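Long-range contacts in HIAXHD3 (PDB 3ZXK), which probably hydrolyses arabinofuranose side chains as a family 43 glycoside hydrolase, and gains endo-xylanase activity when its active site is engineered: residues F23-V28 / L88-S93; Q187-E192 / V207-D212; A407-V412 / D425-N430. One frame throughout, in Å; residues are numbered along the deposited sequence.

Interaction 1 of 3, residues F23-V28 / L88-S93; sequences FRVGSV and LRYRRS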
# COMPACT_ATOMS: atom_id res chain seq x y z
N PHE A 23 -13.24 -7.07 -5.18
CA PHE A 23 -14.32 -7.52 -6.05
C PHE A 23 -13.89 -8.77 -6.78
O PHE A 23 -12.72 -9.13 -6.73
CB PHE A 23 -14.78 -6.41 -7.03
CG PHE A 23 -13.69 -5.92 -7.95
CD1 PHE A 23 -12.85 -4.88 -7.58
CD2 PHE A 23 -13.50 -6.51 -9.19
CE1 PHE A 23 -11.83 -4.45 -8.42
CE2 PHE A 23 -12.49 -6.06 -10.04
CZ PHE A 23 -11.67 -5.02 -9.68
N ARG A 24 -14.84 -9.44 -7.41
CA ARG A 24 -14.55 -10.68 -8.12
C ARG A 24 -14.87 -10.53 -9.58
O ARG A 24 -15.89 -9.93 -9.95
CB ARG A 24 -15.40 -11.82 -7.54
CG ARG A 24 -15.14 -13.15 -8.21
CD ARG A 24 -15.87 -14.29 -7.52
NE ARG A 24 -17.32 -14.14 -7.52
CZ ARG A 24 -18.12 -14.54 -8.51
NH1 ARG A 24 -17.62 -15.11 -9.60
NH2 ARG A 24 -19.43 -14.37 -8.40
N VAL A 25 -13.98 -11.06 -10.43
CA VAL A 25 -14.31 -11.29 -11.85
C VAL A 25 -14.11 -12.76 -12.11
O VAL A 25 -12.98 -13.25 -12.09
CB VAL A 25 -13.39 -10.48 -12.79
CG1 VAL A 25 -13.86 -10.64 -14.24
CG2 VAL A 25 -13.36 -9.00 -12.38
N GLY A 26 -15.20 -13.48 -12.35
CA GLY A 26 -15.08 -14.91 -12.60
C GLY A 26 -14.43 -15.64 -11.44
O GLY A 26 -14.96 -15.61 -10.33
N SER A 27 -13.30 -16.32 -11.71
CA SER A 27 -12.55 -17.07 -10.71
C SER A 27 -11.52 -16.25 -9.92
O SER A 27 -10.85 -16.77 -9.03
CB SER A 27 -11.86 -18.25 -11.40
OG SER A 27 -12.85 -19.08 -11.98
N VAL A 28 -11.41 -14.96 -10.21
CA VAL A 28 -10.33 -14.15 -9.66
C VAL A 28 -10.85 -13.02 -8.79
O VAL A 28 -11.80 -12.32 -9.17
CB VAL A 28 -9.44 -13.54 -10.78
CG1 VAL A 28 -8.30 -12.76 -10.13
CG2 VAL A 28 -8.91 -14.63 -11.71
N LEU A 88 -11.98 0.95 -7.28
CA LEU A 88 -11.67 0.23 -8.52
C LEU A 88 -12.78 -0.76 -8.80
O LEU A 88 -13.23 -1.46 -7.88
CB LEU A 88 -10.39 -0.57 -8.37
CG LEU A 88 -9.92 -1.41 -9.56
CD1 LEU A 88 -9.43 -0.45 -10.64
CD2 LEU A 88 -8.77 -2.32 -9.16
N ARG A 89 -13.21 -0.85 -10.06
CA ARG A 89 -14.14 -1.92 -10.50
C ARG A 89 -13.83 -2.29 -11.93
O ARG A 89 -13.24 -1.52 -12.67
CB ARG A 89 -15.64 -1.52 -10.40
CG ARG A 89 -16.17 -1.26 -8.98
CD ARG A 89 -16.38 -2.56 -8.20
NE ARG A 89 -16.59 -2.36 -6.77
CZ ARG A 89 -17.77 -2.31 -6.15
NH1 ARG A 89 -18.94 -2.43 -6.81
NH2 ARG A 89 -17.80 -2.13 -4.84
N TYR A 90 -14.24 -3.49 -12.32
CA TYR A 90 -14.08 -3.93 -13.70
C TYR A 90 -15.42 -3.83 -14.45
O TYR A 90 -16.45 -4.36 -13.99
CB TYR A 90 -13.64 -5.39 -13.69
CG TYR A 90 -13.56 -6.02 -15.04
CD1 TYR A 90 -12.60 -5.61 -15.98
CD2 TYR A 90 -14.42 -7.06 -15.38
CE1 TYR A 90 -12.52 -6.23 -17.24
CE2 TYR A 90 -14.37 -7.66 -16.62
CZ TYR A 90 -13.41 -7.26 -17.54
OH TYR A 90 -13.37 -7.90 -18.77
N ARG A 91 -15.39 -3.16 -15.59
CA ARG A 91 -16.59 -2.96 -16.39
C ARG A 91 -16.61 -4.01 -17.47
O ARG A 91 -15.78 -3.99 -18.38
CB ARG A 91 -16.57 -1.56 -17.01
CG ARG A 91 -17.95 -1.10 -17.45
CD ARG A 91 -17.90 0.31 -18.00
NE ARG A 91 -19.26 0.85 -18.11
CZ ARG A 91 -19.54 2.08 -18.51
NH1 ARG A 91 -18.56 2.92 -18.90
NH2 ARG A 91 -20.80 2.49 -18.54
N ARG A 92 -17.57 -4.93 -17.39
CA ARG A 92 -17.67 -6.01 -18.38
C ARG A 92 -17.98 -5.52 -19.79
O ARG A 92 -17.43 -6.05 -20.76
CB ARG A 92 -18.73 -7.04 -17.96
CG ARG A 92 -18.21 -8.05 -16.95
CD ARG A 92 -17.86 -7.45 -15.61
NE ARG A 92 -17.70 -8.53 -14.63
CZ ARG A 92 -17.42 -8.35 -13.36
NH1 ARG A 92 -17.21 -7.11 -12.90
NH2 ARG A 92 -17.32 -9.39 -12.55
N SER A 93 -18.83 -4.50 -19.90
CA SER A 93 -19.32 -4.10 -21.24
C SER A 93 -18.22 -3.63 -22.19
O SER A 93 -18.31 -3.85 -23.40
CB SER A 93 -20.41 -3.05 -21.13
OG SER A 93 -19.88 -1.87 -20.56
O HOH W 1 -16.95 -7.43 -10.03
O HOH W 2 -17.82 -12.28 -12.33

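Interaction 2 of 3, residues Q187-E192 / V207-D212; sequences QGQTVE and VTRPAD. With XYP (beta-D-xylopyranose), chain C; AHR (alpha-L-arabinofuranose), chain B.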
# COMPACT_ATOMS: atom_id res chain seq x y z
N GLN A 187 -27.02 10.21 15.29
CA GLN A 187 -26.44 10.76 16.53
C GLN A 187 -25.24 11.64 16.19
O GLN A 187 -24.45 12.01 17.06
CB GLN A 187 -26.06 9.64 17.51
CG GLN A 187 -27.23 9.11 18.32
CD GLN A 187 -28.11 8.11 17.58
OE1 GLN A 187 -27.63 7.09 17.09
NE2 GLN A 187 -29.42 8.39 17.53
N GLY A 188 -25.11 11.99 14.92
CA GLY A 188 -24.05 12.91 14.48
C GLY A 188 -22.65 12.32 14.42
O GLY A 188 -21.69 13.07 14.27
N GLN A 189 -22.54 10.99 14.52
CA GLN A 189 -21.25 10.30 14.38
C GLN A 189 -20.75 10.45 12.95
O GLN A 189 -21.53 10.40 12.00
CB GLN A 189 -21.40 8.80 14.68
CG GLN A 189 -21.70 8.43 16.13
CD GLN A 189 -21.98 6.93 16.29
OE1 GLN A 189 -21.89 6.14 15.34
NE2 GLN A 189 -22.35 6.54 17.51
N THR A 190 -19.45 10.60 12.81
CA THR A 190 -18.80 10.65 11.50
C THR A 190 -18.76 9.28 10.84
O THR A 190 -18.33 8.31 11.44
CB THR A 190 -17.37 11.16 11.67
OG1 THR A 190 -17.42 12.49 12.19
CG2 THR A 190 -16.61 11.14 10.33
N VAL A 191 -19.24 9.20 9.60
CA VAL A 191 -18.93 8.05 8.77
C VAL A 191 -18.13 8.43 7.52
O VAL A 191 -18.13 9.60 7.11
CB VAL A 191 -20.18 7.21 8.43
CG1 VAL A 191 -20.89 6.76 9.71
CG2 VAL A 191 -21.15 7.97 7.52
N GLU A 192 -17.41 7.46 6.97
CA GLU A 192 -16.59 7.65 5.75
C GLU A 192 -16.30 6.26 5.16
O GLU A 192 -16.94 5.28 5.51
CB GLU A 192 -15.28 8.44 6.05
CG GLU A 192 -14.25 7.73 6.94
CD GLU A 192 -12.90 8.47 7.03
OE1 GLU A 192 -12.76 9.63 6.56
OE2 GLU A 192 -11.95 7.90 7.61
N VAL A 207 -20.01 1.67 5.15
CA VAL A 207 -19.26 2.82 5.68
C VAL A 207 -18.60 2.47 7.00
O VAL A 207 -19.06 1.55 7.69
CB VAL A 207 -20.16 4.09 5.85
CG1 VAL A 207 -20.79 4.53 4.54
CG2 VAL A 207 -21.28 3.85 6.88
N THR A 208 -17.54 3.19 7.33
CA THR A 208 -16.87 3.03 8.61
C THR A 208 -17.13 4.23 9.50
O THR A 208 -17.20 5.37 9.02
CB THR A 208 -15.33 2.80 8.46
OG1 THR A 208 -14.73 2.53 9.74
CG2 THR A 208 -14.62 4.02 7.87
N ARG A 209 -17.23 3.95 10.81
CA ARG A 209 -17.09 4.98 11.82
C ARG A 209 -15.63 4.91 12.32
O ARG A 209 -15.25 3.95 13.00
CB ARG A 209 -18.08 4.76 12.96
CG ARG A 209 -17.93 5.85 14.02
CD ARG A 209 -18.73 5.56 15.27
NE ARG A 209 -18.22 4.40 16.01
CZ ARG A 209 -18.81 3.90 17.09
NH1 ARG A 209 -19.92 4.47 17.55
NH2 ARG A 209 -18.30 2.85 17.71
N PRO A 210 -14.80 5.89 11.94
CA PRO A 210 -13.39 5.76 12.29
C PRO A 210 -13.19 5.71 13.80
O PRO A 210 -13.78 6.53 14.49
CB PRO A 210 -12.77 7.07 11.77
CG PRO A 210 -13.69 7.56 10.74
CD PRO A 210 -15.06 7.06 11.08
N ALA A 211 -12.40 4.77 14.32
CA ALA A 211 -11.73 3.69 13.56
C ALA A 211 -12.17 2.34 14.09
O ALA A 211 -11.37 1.40 14.14
CB ALA A 211 -10.23 3.81 13.67
N ASP A 212 -13.41 2.22 14.53
CA ASP A 212 -13.78 1.05 15.31
C ASP A 212 -15.05 0.33 14.88
O ASP A 212 -15.39 -0.67 15.50
CB ASP A 212 -13.85 1.41 16.81
CG ASP A 212 -14.94 2.42 17.13
OD1 ASP A 212 -15.55 3.02 16.21
OD2 ASP A 212 -15.21 2.61 18.34
C1 XYP C . -8.72 9.14 11.57
C2 XYP C . -9.17 8.61 10.20
C3 XYP C . -8.78 9.56 9.07
C4 XYP C . -9.39 10.93 9.31
C5 XYP C . -9.72 11.16 10.79
O2 XYP C . -8.57 7.34 9.93
O3 XYP C . -9.23 9.02 7.82
O4 XYP C . -8.72 11.82 8.41
O5 XYP C . -8.70 10.58 11.60
O5 AHR B . -6.74 4.29 13.78
C5 AHR B . -5.91 4.75 12.70
C4 AHR B . -6.73 5.17 11.47
O4 AHR B . -7.63 6.22 11.81
C3 AHR B . -7.66 4.13 10.86
O3 AHR B . -6.99 3.22 10.00
C2 AHR B . -8.66 4.93 10.08
O2 AHR B . -9.96 4.32 10.09
C1 AHR B . -8.69 6.24 10.83

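Interaction 3 of 3, residues A407-V412 / D425-N430; sequences AAYIGV and DDLRLN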
# COMPACT_ATOMS: atom_id res chain seq x y z
N ALA A 407 12.80 7.56 11.26
CA ALA A 407 13.58 6.64 10.42
C ALA A 407 15.02 6.42 10.91
O ALA A 407 15.55 7.20 11.68
CB ALA A 407 13.57 7.15 8.99
N ALA A 408 15.68 5.39 10.39
CA ALA A 408 17.09 5.12 10.68
C ALA A 408 17.60 4.35 9.49
O ALA A 408 16.81 3.72 8.76
CB ALA A 408 17.25 4.28 11.95
N TYR A 409 18.92 4.35 9.32
CA TYR A 409 19.52 3.63 8.22
C TYR A 409 20.92 3.13 8.53
O TYR A 409 21.56 3.62 9.47
CB TYR A 409 19.52 4.44 6.94
CG TYR A 409 20.41 5.67 6.81
CD1 TYR A 409 21.82 5.55 6.67
CD2 TYR A 409 19.86 6.95 6.73
CE1 TYR A 409 22.62 6.67 6.47
CE2 TYR A 409 20.64 8.07 6.52
CZ TYR A 409 22.04 7.92 6.41
OH TYR A 409 22.84 8.99 6.16
N ILE A 410 21.37 2.13 7.77
CA ILE A 410 22.76 1.74 7.75
C ILE A 410 23.21 1.98 6.30
O ILE A 410 22.48 1.68 5.34
CB ILE A 410 22.99 0.28 8.19
CG1 ILE A 410 24.50 0.00 8.31
CG2 ILE A 410 22.27 -0.70 7.26
CD1 ILE A 410 24.82 -1.30 9.01
N GLY A 411 24.39 2.57 6.12
CA GLY A 411 24.79 2.93 4.77
C GLY A 411 26.23 3.30 4.68
O GLY A 411 27.03 3.02 5.58
N VAL A 412 26.56 3.90 3.54
CA VAL A 412 27.93 4.28 3.24
C VAL A 412 27.96 5.78 3.01
O VAL A 412 27.10 6.33 2.30
CB VAL A 412 28.48 3.56 1.99
CG1 VAL A 412 29.93 3.99 1.66
CG2 VAL A 412 28.42 2.05 2.17
N ASP A 425 20.56 7.54 12.98
CA ASP A 425 19.22 7.51 13.54
C ASP A 425 18.72 8.94 13.76
O ASP A 425 19.33 9.89 13.29
CB ASP A 425 19.17 6.62 14.80
CG ASP A 425 20.00 7.16 15.97
OD1 ASP A 425 20.60 8.25 15.90
OD2 ASP A 425 20.01 6.46 17.02
N ASP A 426 17.58 9.08 14.44
CA ASP A 426 16.98 10.40 14.69
C ASP A 426 16.67 11.20 13.42
O ASP A 426 16.80 12.42 13.39
CB ASP A 426 17.82 11.23 15.66
CG ASP A 426 17.06 12.42 16.21
OD1 ASP A 426 15.86 12.26 16.57
OD2 ASP A 426 17.66 13.52 16.29
N LEU A 427 16.24 10.49 12.38
CA LEU A 427 15.68 11.13 11.19
C LEU A 427 14.19 11.27 11.42
O LEU A 427 13.49 10.27 11.57
CB LEU A 427 15.92 10.26 9.95
CG LEU A 427 17.36 9.97 9.50
CD1 LEU A 427 17.44 8.70 8.67
CD2 LEU A 427 17.89 11.18 8.74
N ARG A 428 13.68 12.49 11.49
CA ARG A 428 12.29 12.70 11.91
C ARG A 428 11.60 13.78 11.10
O ARG A 428 12.18 14.85 10.88
CB ARG A 428 12.21 13.12 13.39
CG ARG A 428 12.70 12.08 14.38
CD ARG A 428 12.52 12.55 15.82
NE ARG A 428 13.36 13.68 16.19
CZ ARG A 428 12.91 14.91 16.43
NH1 ARG A 428 11.62 15.19 16.32
NH2 ARG A 428 13.75 15.88 16.76
N LEU A 429 10.35 13.50 10.72
CA LEU A 429 9.42 14.52 10.24
C LEU A 429 8.55 14.95 11.39
O LEU A 429 8.21 14.14 12.25
CB LEU A 429 8.49 13.95 9.17
CG LEU A 429 9.10 13.55 7.84
CD1 LEU A 429 8.06 12.90 6.92
CD2 LEU A 429 9.77 14.76 7.19
N ASN A 430 8.13 16.22 11.38
CA ASN A 430 7.16 16.73 12.34
C ASN A 430 5.76 16.33 11.87
O ASN A 430 5.39 16.65 10.75
CB ASN A 430 7.29 18.25 12.36
CG ASN A 430 6.45 18.93 13.42
OD1 ASN A 430 5.54 18.36 14.02
ND2 ASN A 430 6.74 20.20 13.64
O HOH W 3 14.65 8.52 13.88

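Interaction 1 of 3, residues F23-V28 / L88-S93
Phe23 lays its ring against the backbone of Leu88, Arg89 and Tyr90 and buries the most surface here. With CG between the backbone N and the carbonyl carbon (chi1 60°), the ring is carried across to the other strand. Arg89 CA lies over one ring face, 4.2 Å from the centroid and offset toward the rim, as a CH-pi contact. At the rim, Phe23 CE1 meets Leu88 CG at 3.8 Å and Phe23 CE2 meets Tyr90 CB at 3.9 Å. Phe23 CE1 also lies 3.3 Å from Leu88 O, a buried oxygen with no polar partner in the model. An alanine in place of Phe23 would probably open a gap between the strands, taking the ring face from Arg89 CA and this packing from Leu88 and Tyr90. Val25, on the same strand as Phe23, adds a second apolar contact. Its CG2 reaches Tyr90 CD2 at 3.7 Å, and the two side chains cross at about a right angle. These are the first strands of two consecutive blades of the family 43 beta-propeller. The axes of strands 23-25 and 88-91 run 23° apart.

One guanidinium face of Arg92 covers Val25 CG2, while NH2 donates to a lone pair of Arg24 O at 3.0 Å. Arg92 NH1 also donates to Tyr90 O, within its own segment. Water 1 joins Arg92 NH1 to Arg24 O. This contact thus combines mainly apolar packing with one hydrated cation shared among backbone atoms.

Interaction 2 of 3, residues Q187-E192 / V207-D212
Glu192 and Thr208 lie side by side and point the same way, with Glu192 CG 3.8 Å from Thr208 CG2. Their backbones form an antiparallel hydrogen-bonded pair, Glu192 N to Thr208 O and Thr208 N to Glu192 O. Glu192 CG stands between the backbone N and the carbonyl carbon (chi1 66°), and the chain extends beyond it to bring the carboxylate to the xylose. Its OE2 accepts a hydrogen bond from xylose O3 at 2.9 Å. Its OE1 is held by Tyr142 and Asn160, so both carboxylate oxygens have partners. Pro210 crosses this side chain at a slant, and its CG lies 3.6 Å from Glu192 OE2.

The pair closes the open end of the hairpin 192-199/202-209, part of one blade of the five-bladed propeller. Glu192, Pro210 and Ala211 belong to the glycan pocket. The peptide bond before Ala211 is cis, and Ala211 CB lies 3.5 Å from arabinose O5.

Away from the sugars, Val191 CB packs on Val207 CG2 at 3.9 Å. Thr190 O is buried with no hydrogen-bond partner in the model, though Arg209 CA points a C-H at it from 3.6 Å. The Gln189 amide and the Arg209 guanidinium are turned 56° from each other. The bond from Arg209 NH1 to Gln189 OE1 is weak, and OE1 has Tyr215 as its stronger partner. The charge of Arg209 is met within its own segment: NE forms a salt bridge to the syn side of Asp212 OD1 at 3.0 Å. Asp212 also pairs with Arg236.

Interaction 3 of 3, residues A407-V412 / D425-N430
Leu427 reaches across to Ala407 and Tyr409, on the neighbouring strand. Its CB lies 4.0 Å from Ala407 CB and 3.5 Å from Ala407 O. Next comes CG, anti to the carbonyl carbon (chi1 -63°) and still near Ala407 O. At the tip, Leu427 CD1 touches Tyr409 CD2 at 3.6 Å. The leucine and the tyrosine cross at about a right angle. The Tyr409 ring also meets Phe513, and its hydroxyl is hydrogen-bonded to Trp413.

Ala407 and Leu427 are an antiparallel hydrogen-bonded pair. The bond from Ala407 N to Leu427 O is short, 2.8 Å, whereas the return bond from Leu427 N to Ala407 O is weak. Water 3 donates to both Ala407 O and Leu427 O and bridges the two carbonyls. The strands belong to the hairpin 406-415/418-429, in one sheet of the concanavalin A-like beta-sandwich.

The register slips here by one residue. Backbone bonds link Tyr409 with Val424 on one side and Ala407 with Leu427 on the other, so Asp425 and Asp426 together stand opposite Ala408. This is a beta bulge, and Asp426 takes a positive phi of 58°. Ala408 CB packs against Asp425 CB at 4.2 Å. Ala408 also touches Phe496, from the facing sheet of the sandwich. The Asp425 carboxylate turns off to a salt bridge with Arg441. Asp426 OD1 forms a salt bridge with Arg428 NE at 2.9 Å.

Overall arrangement
Interactions 1 and 2 lie in the propeller, and interaction 3 in the C-terminal beta-sandwich. Their order along the chain is serial. Interaction 1 joins two blades, while interaction 2 lies within a later one; their centres are about 28 Å apart and their nearest atoms about 11 Å. Of the three, only interaction 2 contributes residues to the glycan pocket, which also draws on the sandwich through Phe469 and Trp502. Interaction 3 lies in the same domain as Phe469 and Trp502, but its centre is about 35 Å from that of interaction 2, with about 20 Å between nearest atoms. Interactions 1 and 3 sit on opposite sides of the chain's centre, about 42 Å apart between centres.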